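Long-range contacts in type III secretion system effector HopBA1 (Pseudomonas syringae pv. aptata, PDB 5T09), which acts as a virulence factor that enhances self-association of the Arabidopsis resistance protein RBA1, which recognises it and triggers plant cell death: residues Val167-Ala172 and Lys203-Gly208; Asn47-Ile52 and Ser185-Gly190; Lys161-Asn166 and His193-Lys198. One frame throughout, in Å; residues are numbered along the deposited sequence.

Contact 1: Val167-Ala172 and Lys203-Gly208. With K (potassium ion), chain B.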
ATOM      1  N   VAL A 167      -3.379  13.734  -3.949  1.00 38.84           N
ATOM      2  CA  VAL A 167      -3.387  14.797  -2.952  1.00 42.23           C
ATOM      3  C   VAL A 167      -4.373  14.480  -1.837  1.00 37.22           C
ATOM      4  O   VAL A 167      -4.130  14.812  -0.670  1.00 39.00           O
ATOM      5  CB  VAL A 167      -3.696  16.149  -3.629  1.00 42.18           C
ATOM      6  CG1 VAL A 167      -5.128  16.193  -4.147  1.00 43.77           C
ATOM      7  CG2 VAL A 167      -3.437  17.283  -2.676  1.00 53.63           C
ATOM      8  N   ALA A 168      -5.487  13.819  -2.166  1.00 40.70           N
ATOM      9  CA  ALA A 168      -6.491  13.497  -1.160  1.00 46.39           C
ATOM     10  C   ALA A 168      -6.125  12.231  -0.395  1.00 39.73           C
ATOM     11  O   ALA A 168      -6.347  12.150   0.818  1.00 38.43           O
ATOM     12  CB  ALA A 168      -7.861  13.341  -1.820  1.00 44.78           C
ATOM     13  N   TRP A 169      -5.586  11.230  -1.089  1.00 35.04           N
ATOM     14  CA  TRP A 169      -5.021  10.072  -0.406  1.00 37.83           C
ATOM     15  C   TRP A 169      -4.021  10.509   0.655  1.00 33.11           C
ATOM     16  O   TRP A 169      -4.016   9.990   1.778  1.00 36.16           O
ATOM     17  CB  TRP A 169      -4.321   9.161  -1.408  1.00 36.58           C
ATOM     18  CG  TRP A 169      -5.201   8.269  -2.227  1.00 38.59           C
ATOM     19  CD1 TRP A 169      -6.555   8.340  -2.378  1.00 34.58           C
ATOM     20  CD2 TRP A 169      -4.764   7.160  -3.011  1.00 36.13           C
ATOM     21  NE1 TRP A 169      -6.989   7.335  -3.214  1.00 34.80           N
ATOM     22  CE2 TRP A 169      -5.906   6.599  -3.617  1.00 40.03           C
ATOM     23  CE3 TRP A 169      -3.515   6.589  -3.265  1.00 37.51           C
ATOM     24  CZ2 TRP A 169      -5.832   5.494  -4.460  1.00 39.21           C
ATOM     25  CZ3 TRP A 169      -3.442   5.499  -4.098  1.00 32.12           C
ATOM     26  CH2 TRP A 169      -4.595   4.955  -4.684  1.00 39.17           C
ATOM     27  N   ASP A 170      -3.152  11.455   0.300  1.00 36.71           N
ATOM     28  CA  ASP A 170      -2.114  11.913   1.218  1.00 41.48           C
ATOM     29  C   ASP A 170      -2.716  12.651   2.407  1.00 38.62           C
ATOM     30  O   ASP A 170      -2.283  12.461   3.550  1.00 34.49           O
ATOM     31  CB  ASP A 170      -1.125  12.799   0.459  1.00 35.96           C
ATOM     32  CG  ASP A 170      -0.028  13.349   1.343  1.00 44.01           C
ATOM     33  OD1 ASP A 170       0.914  12.596   1.672  1.00 37.90           O
ATOM     34  OD2 ASP A 170      -0.098  14.542   1.697  1.00 41.98           O
ATOM     35  N   ALA A 171      -3.733  13.480   2.163  1.00 39.53           N
ATOM     36  CA  ALA A 171      -4.363  14.212   3.256  1.00 39.22           C
ATOM     37  C   ALA A 171      -5.017  13.260   4.248  1.00 42.17           C
ATOM     38  O   ALA A 171      -4.946  13.473   5.464  1.00 40.58           O
ATOM     39  CB  ALA A 171      -5.390  15.202   2.702  1.00 41.37           C
ATOM     40  N   ALA A 172      -5.663  12.202   3.746  1.00 40.06           N
ATOM     41  CA  ALA A 172      -6.313  11.240   4.629  1.00 37.98           C
ATOM     42  C   ALA A 172      -5.291  10.415   5.400  1.00 40.10           C
ATOM     43  O   ALA A 172      -5.482  10.132   6.587  1.00 43.44           O
ATOM     44  CB  ALA A 172      -7.230  10.325   3.819  1.00 37.88           C
ATOM     45  N   LYS A 203       3.966  11.763  -6.522  1.00 49.06           N
ATOM     46  CA  LYS A 203       3.555  13.127  -6.820  1.00 51.74           C
ATOM     47  C   LYS A 203       2.361  13.519  -5.959  1.00 46.56           C
ATOM     48  O   LYS A 203       1.435  12.729  -5.753  1.00 42.52           O
ATOM     49  CB  LYS A 203       3.206  13.267  -8.302  1.00 70.48           C
ATOM     50  CG  LYS A 203       2.726  14.660  -8.691  1.00 98.34           C
ATOM     51  CD  LYS A 203       2.837  14.909 -10.190  1.00126.93           C
ATOM     52  CE  LYS A 203       1.956  13.967 -10.994  1.00149.24           C
ATOM     53  NZ  LYS A 203       2.028  14.256 -12.454  1.00168.71           N
ATOM     54  N   ASP A 204       2.387  14.754  -5.459  1.00 49.29           N
ATOM     55  CA  ASP A 204       1.345  15.297  -4.587  1.00 53.67           C
ATOM     56  C   ASP A 204       1.200  14.511  -3.289  1.00 47.73           C
ATOM     57  O   ASP A 204       0.149  14.569  -2.647  1.00 42.46           O
ATOM     58  CB  ASP A 204      -0.007  15.361  -5.306  1.00 53.00           C
ATOM     59  CG  ASP A 204      -0.009  16.348  -6.458  1.00 57.33           C
ATOM     60  OD1 ASP A 204       0.635  17.409  -6.334  1.00 67.78           O
ATOM     61  OD2 ASP A 204      -0.655  16.061  -7.488  1.00 55.67           O
HETATM   62  N   MSE A 205       2.231  13.770  -2.886  1.00 45.53           N
HETATM   63  CA  MSE A 205       2.216  13.071  -1.603  1.00 41.60           C
HETATM   64  C   MSE A 205       3.533  13.300  -0.866  1.00 49.01           C
HETATM   65  O   MSE A 205       4.507  13.766  -1.454  1.00 54.48           O
HETATM   66  CB  MSE A 205       1.965  11.570  -1.802  1.00 39.08           C
HETATM   67  CG  MSE A 205       0.793  11.259  -2.732  1.00 44.28           C
HETATM   68 SE   MSE A 205       0.341   9.358  -2.843  1.00 45.90          SE
HETATM   69  CE  MSE A 205      -0.580   9.191  -1.128  1.00 38.52           C
ATOM     70  N   ARG A 206       3.557  12.976   0.426  1.00 42.27           N
ATOM     71  CA  ARG A 206       4.741  13.218   1.231  1.00 45.35           C
ATOM     72  C   ARG A 206       5.891  12.311   0.787  1.00 46.54           C
ATOM     73  O   ARG A 206       5.666  11.172   0.364  1.00 44.37           O
ATOM     74  CB  ARG A 206       4.447  12.967   2.704  1.00 47.26           C
ATOM     75  CG  ARG A 206       3.384  13.864   3.299  1.00 53.73           C
ATOM     76  CD  ARG A 206       2.839  13.245   4.570  1.00 54.98           C
ATOM     77  NE  ARG A 206       2.115  12.010   4.284  1.00 56.91           N
ATOM     78  CZ  ARG A 206       1.741  11.126   5.203  1.00 52.23           C
ATOM     79  NH1 ARG A 206       2.019  11.330   6.483  1.00 62.14           N
ATOM     80  NH2 ARG A 206       1.084  10.037   4.837  1.00 44.99           N
ATOM     81  N   PRO A 207       7.134  12.780   0.897  1.00 49.42           N
ATOM     82  CA  PRO A 207       8.271  11.921   0.541  1.00 51.85           C
ATOM     83  C   PRO A 207       8.283  10.647   1.372  1.00 52.11           C
ATOM     84  O   PRO A 207       8.006  10.660   2.572  1.00 50.96           O
ATOM     85  CB  PRO A 207       9.493  12.798   0.840  1.00 61.23           C
ATOM     86  CG  PRO A 207       8.979  14.193   0.863  1.00 68.40           C
ATOM     87  CD  PRO A 207       7.574  14.106   1.363  1.00 56.09           C
ATOM     88  N   GLY A 208       8.606   9.538   0.718  1.00 50.29           N
ATOM     89  CA  GLY A 208       8.701   8.266   1.408  1.00 48.79           C
ATOM     90  C   GLY A 208       9.372   7.236   0.528  1.00 49.26           C
ATOM     91  O   GLY A 208       9.528   7.422  -0.682  1.00 52.31           O
TER
HETATM   92  K     K B 301       6.374  14.076  -3.341  1.00 51.21           K
HETATM   93  O   HOH W   1      -3.139  14.825  -6.608  1.00 47.42           O
HETATM   94  O   HOH W   2       1.037  10.083   1.943  1.00 33.54           O

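Contact 2: Asn47-Ile52 and Ser185-Gly190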
ATOM      1  N   ASN A  47      12.793   4.203   7.472  1.00 69.90           N
ATOM      2  CA  ASN A  47      12.026   5.342   6.989  1.00 65.53           C
ATOM      3  C   ASN A  47      10.801   5.563   7.864  1.00 63.60           C
ATOM      4  O   ASN A  47      10.207   4.615   8.384  1.00 65.94           O
ATOM      5  CB  ASN A  47      11.571   5.146   5.536  1.00 64.52           C
ATOM      6  CG  ASN A  47      12.715   5.222   4.551  1.00 61.90           C
ATOM      7  OD1 ASN A  47      13.093   6.305   4.110  1.00 68.22           O
ATOM      8  ND2 ASN A  47      13.266   4.068   4.194  1.00 56.00           N
ATOM      9  N   ASN A  48      10.418   6.833   8.004  1.00 62.78           N
ATOM     10  CA  ASN A  48       9.171   7.178   8.674  1.00 55.13           C
ATOM     11  C   ASN A  48       7.951   6.923   7.802  1.00 52.03           C
ATOM     12  O   ASN A  48       6.840   6.814   8.333  1.00 51.43           O
ATOM     13  CB  ASN A  48       9.182   8.647   9.103  1.00 59.17           C
ATOM     14  CG  ASN A  48      10.103   8.906  10.276  1.00 77.17           C
ATOM     15  OD1 ASN A  48      10.338   8.021  11.100  1.00 74.89           O
ATOM     16  ND2 ASN A  48      10.627  10.125  10.361  1.00 87.10           N
ATOM     17  N   LEU A  49       8.127   6.822   6.485  1.00 47.01           N
ATOM     18  CA  LEU A  49       7.009   6.616   5.577  1.00 43.53           C
ATOM     19  C   LEU A  49       7.444   5.693   4.451  1.00 49.09           C
ATOM     20  O   LEU A  49       8.454   5.950   3.785  1.00 44.85           O
ATOM     21  CB  LEU A  49       6.503   7.949   5.012  1.00 48.69           C
ATOM     22  CG  LEU A  49       5.327   7.874   4.035  1.00 43.24           C
ATOM     23  CD1 LEU A  49       4.105   7.266   4.699  1.00 49.35           C
ATOM     24  CD2 LEU A  49       5.002   9.255   3.493  1.00 50.18           C
ATOM     25  N   VAL A  50       6.679   4.623   4.251  1.00 47.43           N
ATOM     26  CA  VAL A  50       6.913   3.654   3.188  1.00 53.24           C
ATOM     27  C   VAL A  50       5.634   3.520   2.377  1.00 47.20           C
ATOM     28  O   VAL A  50       4.537   3.447   2.940  1.00 38.98           O
ATOM     29  CB  VAL A  50       7.341   2.281   3.750  1.00 48.00           C
ATOM     30  CG1 VAL A  50       7.397   1.229   2.644  1.00 42.32           C
ATOM     31  CG2 VAL A  50       8.691   2.392   4.451  1.00 49.06           C
ATOM     32  N   TYR A  51       5.777   3.487   1.057  1.00 43.79           N
ATOM     33  CA  TYR A  51       4.668   3.223   0.149  1.00 39.09           C
ATOM     34  C   TYR A  51       4.811   1.818  -0.413  1.00 40.53           C
ATOM     35  O   TYR A  51       5.875   1.461  -0.930  1.00 45.74           O
ATOM     36  CB  TYR A  51       4.634   4.238  -0.995  1.00 36.33           C
ATOM     37  CG  TYR A  51       4.324   5.655  -0.573  1.00 36.28           C
ATOM     38  CD1 TYR A  51       3.015   6.102  -0.490  1.00 33.53           C
ATOM     39  CD2 TYR A  51       5.341   6.546  -0.263  1.00 39.30           C
ATOM     40  CE1 TYR A  51       2.725   7.402  -0.111  1.00 35.99           C
ATOM     41  CE2 TYR A  51       5.063   7.842   0.120  1.00 41.71           C
ATOM     42  CZ  TYR A  51       3.754   8.265   0.194  1.00 41.23           C
ATOM     43  OH  TYR A  51       3.472   9.553   0.573  1.00 41.84           O
ATOM     44  N   ILE A  52       3.745   1.029  -0.313  1.00 38.82           N
ATOM     45  CA  ILE A  52       3.689  -0.300  -0.911  1.00 33.89           C
ATOM     46  C   ILE A  52       2.836  -0.193  -2.166  1.00 35.10           C
ATOM     47  O   ILE A  52       1.618  -0.006  -2.086  1.00 32.00           O
ATOM     48  CB  ILE A  52       3.121  -1.343   0.060  1.00 34.95           C
ATOM     49  CG1 ILE A  52       4.030  -1.485   1.284  1.00 40.92           C
ATOM     50  CG2 ILE A  52       2.961  -2.699  -0.642  1.00 36.80           C
ATOM     51  CD1 ILE A  52       3.475  -2.402   2.361  1.00 44.22           C
ATOM     52  N   SER A 185       4.469   5.173   9.402  1.00 51.28           N
ATOM     53  CA  SER A 185       3.260   4.791   8.692  1.00 46.93           C
ATOM     54  C   SER A 185       3.620   4.128   7.371  1.00 48.41           C
ATOM     55  O   SER A 185       4.681   4.385   6.795  1.00 51.57           O
ATOM     56  CB  SER A 185       2.359   6.005   8.425  1.00 44.25           C
ATOM     57  OG  SER A 185       1.150   5.610   7.810  1.00 59.87           O
ATOM     58  N   ILE A 186       2.727   3.258   6.907  1.00 43.14           N
ATOM     59  CA  ILE A 186       2.808   2.668   5.577  1.00 42.49           C
ATOM     60  C   ILE A 186       1.540   3.041   4.828  1.00 45.38           C
ATOM     61  O   ILE A 186       0.436   2.949   5.380  1.00 40.10           O
ATOM     62  CB  ILE A 186       2.977   1.138   5.637  1.00 41.16           C
ATOM     63  CG1 ILE A 186       4.333   0.785   6.245  1.00 46.73           C
ATOM     64  CG2 ILE A 186       2.836   0.522   4.240  1.00 41.50           C
ATOM     65  CD1 ILE A 186       4.499  -0.681   6.577  1.00 55.73           C
ATOM     66  N   VAL A 187       1.701   3.470   3.579  1.00 41.12           N
ATOM     67  CA  VAL A 187       0.590   3.732   2.674  1.00 34.62           C
ATOM     68  C   VAL A 187       0.588   2.640   1.616  1.00 35.58           C
ATOM     69  O   VAL A 187       1.594   2.431   0.927  1.00 38.26           O
ATOM     70  CB  VAL A 187       0.697   5.128   2.037  1.00 34.73           C
ATOM     71  CG1 VAL A 187      -0.298   5.290   0.893  1.00 35.18           C
ATOM     72  CG2 VAL A 187       0.474   6.197   3.090  1.00 36.01           C
ATOM     73  N   TRP A 188      -0.543   1.952   1.487  1.00 32.20           N
ATOM     74  CA  TRP A 188      -0.683   0.791   0.613  1.00 30.61           C
ATOM     75  C   TRP A 188      -1.759   1.112  -0.414  1.00 33.38           C
ATOM     76  O   TRP A 188      -2.932   1.277  -0.062  1.00 36.66           O
ATOM     77  CB  TRP A 188      -1.032  -0.450   1.435  1.00 34.42           C
ATOM     78  CG  TRP A 188      -1.209  -1.715   0.655  1.00 30.95           C
ATOM     79  CD1 TRP A 188      -0.817  -1.963  -0.627  1.00 39.18           C
ATOM     80  CD2 TRP A 188      -1.827  -2.915   1.125  1.00 34.35           C
ATOM     81  NE1 TRP A 188      -1.151  -3.250  -0.983  1.00 36.41           N
ATOM     82  CE2 TRP A 188      -1.774  -3.854   0.078  1.00 35.85           C
ATOM     83  CE3 TRP A 188      -2.420  -3.287   2.335  1.00 36.50           C
ATOM     84  CZ2 TRP A 188      -2.297  -5.140   0.203  1.00 39.57           C
ATOM     85  CZ3 TRP A 188      -2.936  -4.561   2.458  1.00 39.67           C
ATOM     86  CH2 TRP A 188      -2.875  -5.471   1.398  1.00 34.40           C
ATOM     87  N   GLY A 189      -1.355   1.217  -1.676  1.00 32.44           N
ATOM     88  CA  GLY A 189      -2.269   1.585  -2.741  1.00 32.97           C
ATOM     89  C   GLY A 189      -1.680   1.216  -4.082  1.00 33.90           C
ATOM     90  O   GLY A 189      -0.522   0.803  -4.186  1.00 40.99           O
ATOM     91  N   GLY A 190      -2.501   1.376  -5.118  1.00 34.78           N
ATOM     92  CA  GLY A 190      -2.108   1.002  -6.464  1.00 33.77           C
ATOM     93  C   GLY A 190      -0.786   1.599  -6.896  1.00 38.37           C
ATOM     94  O   GLY A 190      -0.578   2.811  -6.793  1.00 39.33           O
TER

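Contact 3: Lys161-Asn166 and His193-Lys198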
ATOM      1  N   LYS A 161      -6.622  10.937 -14.447  1.00 40.25           N
ATOM      2  CA  LYS A 161      -7.687  11.325 -13.529  1.00 43.10           C
ATOM      3  C   LYS A 161      -7.544  10.607 -12.194  1.00 44.97           C
ATOM      4  O   LYS A 161      -7.705  11.221 -11.133  1.00 40.46           O
ATOM      5  CB  LYS A 161      -9.051  11.039 -14.155  1.00 44.20           C
ATOM      6  CG  LYS A 161      -9.365  11.899 -15.377  1.00 55.98           C
ATOM      7  CD  LYS A 161     -10.609  11.410 -16.113  1.00 69.93           C
ATOM      8  CE  LYS A 161     -10.874  12.226 -17.371  1.00 78.58           C
ATOM      9  NZ  LYS A 161     -11.979  11.654 -18.191  1.00 83.90           N
ATOM     10  N   ARG A 162      -7.229   9.310 -12.224  1.00 44.11           N
ATOM     11  CA  ARG A 162      -7.009   8.570 -10.985  1.00 41.90           C
ATOM     12  C   ARG A 162      -5.890   9.193 -10.162  1.00 42.91           C
ATOM     13  O   ARG A 162      -6.009   9.325  -8.938  1.00 43.93           O
ATOM     14  CB  ARG A 162      -6.686   7.108 -11.297  1.00 40.83           C
ATOM     15  CG  ARG A 162      -7.847   6.310 -11.868  1.00 47.15           C
ATOM     16  CD  ARG A 162      -8.843   5.929 -10.787  1.00 60.55           C
ATOM     17  NE  ARG A 162      -8.216   5.200  -9.689  1.00 63.73           N
ATOM     18  CZ  ARG A 162      -8.761   5.046  -8.489  1.00 65.27           C
ATOM     19  NH1 ARG A 162      -9.950   5.569  -8.220  1.00 56.79           N
ATOM     20  NH2 ARG A 162      -8.113   4.370  -7.550  1.00 70.93           N
ATOM     21  N   LEU A 163      -4.790   9.579 -10.814  1.00 45.17           N
ATOM     22  CA  LEU A 163      -3.663  10.152 -10.085  1.00 44.28           C
ATOM     23  C   LEU A 163      -3.990  11.505  -9.474  1.00 46.77           C
ATOM     24  O   LEU A 163      -3.268  11.951  -8.576  1.00 47.79           O
ATOM     25  CB  LEU A 163      -2.447  10.280 -11.002  1.00 48.11           C
ATOM     26  CG  LEU A 163      -1.463   9.113 -10.887  1.00 61.37           C
ATOM     27  CD1 LEU A 163      -2.140   7.783 -11.193  1.00 67.16           C
ATOM     28  CD2 LEU A 163      -0.268   9.333 -11.803  1.00 68.14           C
ATOM     29  N   ALA A 164      -5.058  12.165  -9.923  1.00 46.37           N
ATOM     30  CA  ALA A 164      -5.459  13.418  -9.294  1.00 46.69           C
ATOM     31  C   ALA A 164      -5.862  13.216  -7.840  1.00 40.77           C
ATOM     32  O   ALA A 164      -5.891  14.187  -7.075  1.00 46.64           O
ATOM     33  CB  ALA A 164      -6.615  14.055 -10.070  1.00 53.69           C
ATOM     34  N   LEU A 165      -6.165  11.981  -7.443  1.00 39.12           N
ATOM     35  CA  LEU A 165      -6.572  11.690  -6.075  1.00 44.04           C
ATOM     36  C   LEU A 165      -5.402  11.601  -5.109  1.00 43.84           C
ATOM     37  O   LEU A 165      -5.632  11.522  -3.900  1.00 42.19           O
ATOM     38  CB  LEU A 165      -7.350  10.372  -6.029  1.00 47.32           C
ATOM     39  CG  LEU A 165      -8.644  10.300  -6.836  1.00 53.82           C
ATOM     40  CD1 LEU A 165      -9.227   8.899  -6.748  1.00 51.94           C
ATOM     41  CD2 LEU A 165      -9.649  11.334  -6.348  1.00 63.62           C
ATOM     42  N   ASN A 166      -4.162  11.598  -5.605  1.00 43.38           N
ATOM     43  CA  ASN A 166      -3.008  11.453  -4.723  1.00 44.96           C
ATOM     44  C   ASN A 166      -3.028  12.493  -3.613  1.00 38.07           C
ATOM     45  O   ASN A 166      -2.730  12.185  -2.454  1.00 41.91           O
ATOM     46  CB  ASN A 166      -1.714  11.560  -5.530  1.00 42.65           C
ATOM     47  CG  ASN A 166      -1.349  10.266  -6.219  1.00 38.25           C
ATOM     48  OD1 ASN A 166      -2.176   9.364  -6.349  1.00 42.32           O
ATOM     49  ND2 ASN A 166      -0.099  10.162  -6.657  1.00 36.38           N
ATOM     50  N   HIS A 193      -0.064   4.907  -8.770  1.00 41.22           N
ATOM     51  CA  HIS A 193      -0.093   6.197  -8.095  1.00 41.88           C
ATOM     52  C   HIS A 193       1.284   6.641  -7.623  1.00 52.11           C
ATOM     53  O   HIS A 193       1.464   7.821  -7.305  1.00 47.94           O
ATOM     54  CB  HIS A 193      -1.055   6.140  -6.905  1.00 40.20           C
ATOM     55  CG  HIS A 193      -2.490   5.990  -7.300  1.00 44.26           C
ATOM     56  ND1 HIS A 193      -3.402   7.018  -7.197  1.00 44.36           N
ATOM     57  CD2 HIS A 193      -3.169   4.935  -7.810  1.00 43.75           C
ATOM     58  CE1 HIS A 193      -4.582   6.601  -7.620  1.00 42.77           C
ATOM     59  NE2 HIS A 193      -4.467   5.341  -8.001  1.00 41.58           N
ATOM     60  N   PHE A 194       2.259   5.731  -7.594  1.00 45.72           N
ATOM     61  CA  PHE A 194       3.574   6.003  -7.028  1.00 50.19           C
ATOM     62  C   PHE A 194       4.668   6.067  -8.091  1.00 45.37           C
ATOM     63  O   PHE A 194       5.848   5.911  -7.767  1.00 52.68           O
ATOM     64  CB  PHE A 194       3.922   4.940  -5.986  1.00 44.02           C
ATOM     65  CG  PHE A 194       2.854   4.726  -4.950  1.00 39.58           C
ATOM     66  CD1 PHE A 194       2.002   5.755  -4.578  1.00 37.99           C
ATOM     67  CD2 PHE A 194       2.703   3.492  -4.342  1.00 37.52           C
ATOM     68  CE1 PHE A 194       1.022   5.552  -3.625  1.00 44.84           C
ATOM     69  CE2 PHE A 194       1.730   3.287  -3.384  1.00 34.48           C
ATOM     70  CZ  PHE A 194       0.887   4.312  -3.027  1.00 37.08           C
ATOM     71  N   SER A 195       4.304   6.284  -9.351  1.00 47.90           N
ATOM     72  CA  SER A 195       5.305   6.390 -10.402  1.00 57.35           C
ATOM     73  C   SER A 195       6.105   7.682 -10.250  1.00 59.75           C
ATOM     74  O   SER A 195       5.701   8.618  -9.556  1.00 53.50           O
ATOM     75  CB  SER A 195       4.646   6.344 -11.779  1.00 60.51           C
ATOM     76  OG  SER A 195       3.779   7.449 -11.964  1.00 73.91           O
ATOM     77  N   ASN A 196       7.262   7.719 -10.913  1.00 57.70           N
ATOM     78  CA  ASN A 196       8.150   8.881 -10.892  1.00 65.99           C
ATOM     79  C   ASN A 196       8.354   9.387  -9.465  1.00 68.21           C
ATOM     80  O   ASN A 196       8.264  10.584  -9.181  1.00 74.96           O
ATOM     81  CB  ASN A 196       7.614   9.993 -11.796  1.00 75.06           C
ATOM     82  CG  ASN A 196       7.537   9.576 -13.253  1.00 80.13           C
ATOM     83  OD1 ASN A 196       8.559   9.415 -13.917  1.00 87.81           O
ATOM     84  ND2 ASN A 196       6.321   9.408 -13.758  1.00 77.86           N
ATOM     85  N   SER A 197       8.644   8.455  -8.559  1.00 61.06           N
ATOM     86  CA  SER A 197       8.734   8.746  -7.134  1.00 62.44           C
ATOM     87  C   SER A 197      10.155   8.684  -6.593  1.00 60.66           C
ATOM     88  O   SER A 197      10.347   8.855  -5.385  1.00 57.55           O
ATOM     89  CB  SER A 197       7.855   7.768  -6.344  1.00 54.59           C
ATOM     90  OG  SER A 197       8.315   6.436  -6.506  1.00 58.33           O
ATOM     91  N   LYS A 198      11.154   8.446  -7.445  1.00 57.83           N
ATOM     92  CA  LYS A 198      12.510   8.231  -6.952  1.00 66.35           C
ATOM     93  C   LYS A 198      13.024   9.449  -6.196  1.00 65.98           C
ATOM     94  O   LYS A 198      13.523   9.332  -5.072  1.00 71.57           O
ATOM     95  CB  LYS A 198      13.445   7.891  -8.112  1.00 75.61           C
ATOM     96  CG  LYS A 198      14.883   7.624  -7.683  1.00 88.58           C
ATOM     97  CD  LYS A 198      15.773   7.295  -8.868  1.00103.93           C
ATOM     98  CE  LYS A 198      17.207   7.050  -8.425  1.00119.04           C
ATOM     99  NZ  LYS A 198      18.130   6.863  -9.580  1.00126.77           N
TER

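Contact 1: Val167-Ala172 and Lys203-Gly208
Loop Lys203-Gly208, which supplies one ligand of the potassium site, is fastened to helix 166-179 chiefly by Asp170, whose carboxylate reaches Arg206. CG of Asp170 is anti to the backbone N (chi1 179°), CB already points toward the loop, and a single oxygen does most of the work. Asp170 OD1 takes the backbone N of Arg206 at 2.9 Å and, in a salt bridge, Arg206 NE, also at 2.9 Å. The two donors arrive from opposite faces of the carboxylate plane, which is turned 66° from the guanidinium. One residue earlier, the carbonyl O of selenomethionine Met205 binds the potassium ion at 2.7 Å, alongside the backbone O atoms of Asp200 and Pro202. The Met205 side chain bends at chi3 (76°), and its methyl CE lies at the edge of the Trp169 ring, 3.8 Å from Trp169 CB. Near the start of the helix, Val167 CA approaches Asp204 O at 3.6 Å in a CA-H...O contact, and a water bridges Val167 N to Asp204 OD2. One carboxylate oxygen thus grips main chain and side chain of Arg206 just after a metal ligand, consistent with Asp170 serving as a second-shell residue of the potassium site.

Contact 2: Asn47-Ile52 and Ser185-Gly190
Strands 49-52 and 185-190 run parallel, their axes 4.7 Å apart at closest approach and inclined by 19°. The register pairs Leu49 with Ser185, Val50 with Ile186, Tyr51 with Val187 and Ile52 with Trp188. Five backbone hydrogen bonds alternate between the strands in the parallel pattern: Ser185 N to Asn48 O, Val50 N to Ser185 O, Val187 N to Val50 O at 2.9 Å, Ile52 N to Val187 O, and Gly189 N to Ile52 O at 3.2 Å. On the face carrying Leu49, Tyr51, Ser185 and Val187, the tyrosine and valine side chains lie side by side and point the same way, Tyr51 CD1 being 3.6 Å from Val187 CB. Leu49 CD1 meets the CG2 branch of Val187 at 4.1 Å. The opposite face carries Val50, Ile52 and Ile186 together with the indole of Trp188. Ile52 CD1 packs 3.5 Å from Ile186 CG2, while Ile52 CG2 sits 3.8 Å from Trp188 CD1. A chi1 of 180° puts Trp188 CG beside its own carbonyl carbon, and CD1 at the ring edge lies 3.4 Å from Ile52 O; NE1 is hydrogen-bonded to Asp54. These strands form the centre of the parallel core of an EreA/ChaN-like alpha-beta fold. Strand 77-82 flanks 184-190, strand 209-214 flanks 49-54, and helix 60-74 covers the Ile52-Trp188 face through Ile61, Ile65 and Leu72, while Phe194 and the loop bearing Pro202 and Met205 pack against Tyr51 on the other.

Contact 3: Lys161-Asn166 and His193-Lys198
His193 is clasped by Asn166 and Leu163 at the junction between helices 152-163 and 166-179, and the close fit is concentrated on this one imidazole. His193 ND1 gives a hydrogen bond of 2.8 Å to Asn166 OD1, which lies almost in the ring plane. Asn166 CG is anti to the carbonyl carbon (chi1 -81°), which puts the amide carbon beside the backbone N. In return Asn166 ND2 donates to the backbone O of His193 at 2.9 Å, on a lone pair in the carbonyl plane. Asn166 ND2 also bonds to Lys203 O, so the amide nitrogen has two acceptors. Arg162 O comes within 3.3 Å of His193 CE1. Leu163 CD1 stands over the centre of one ring face, 4.3 Å from the centroid in a CH-pi contact, while Trp169 stacks on the opposite face. Packing is looser at the Arg162 guanidinium, turned 86° from the ring, where Arg162 NH2 is 3.8 Å from His193 NE2; its salt-bridge partner is Glu83. On the partly exposed side, Leu163 CD2 barely meets Ser195 OG, at 4.5 Å. Reciprocal bonding fixes which end of Asn166 carries the oxygen, and an in-plane acceptor with groups over both faces would restrict imidazole rotation.

In the fold
Along the chain from the N terminus, the first partners come in the order 47-52, 161-166, 167-172, and the second partners follow in the same order, so all three contacts cross and none lies within another. Contact 2 closes the longest loop, 132 residues that include helix 60-74 and the strands 77-82 and 136-141, and sets the centre of the sheet. Contacts 3 and 1 close loops of 26 and 30 residues, each containing strand 184-190, and tie consecutive helices to the long connection leading to strand 209-214. The three meet directly: Tyr51 OH bonds to Arg206 O, joining contacts 2 and 1, while Phe194 of contact 3 touches both Tyr51 of contact 2 and Met205 of contact 1.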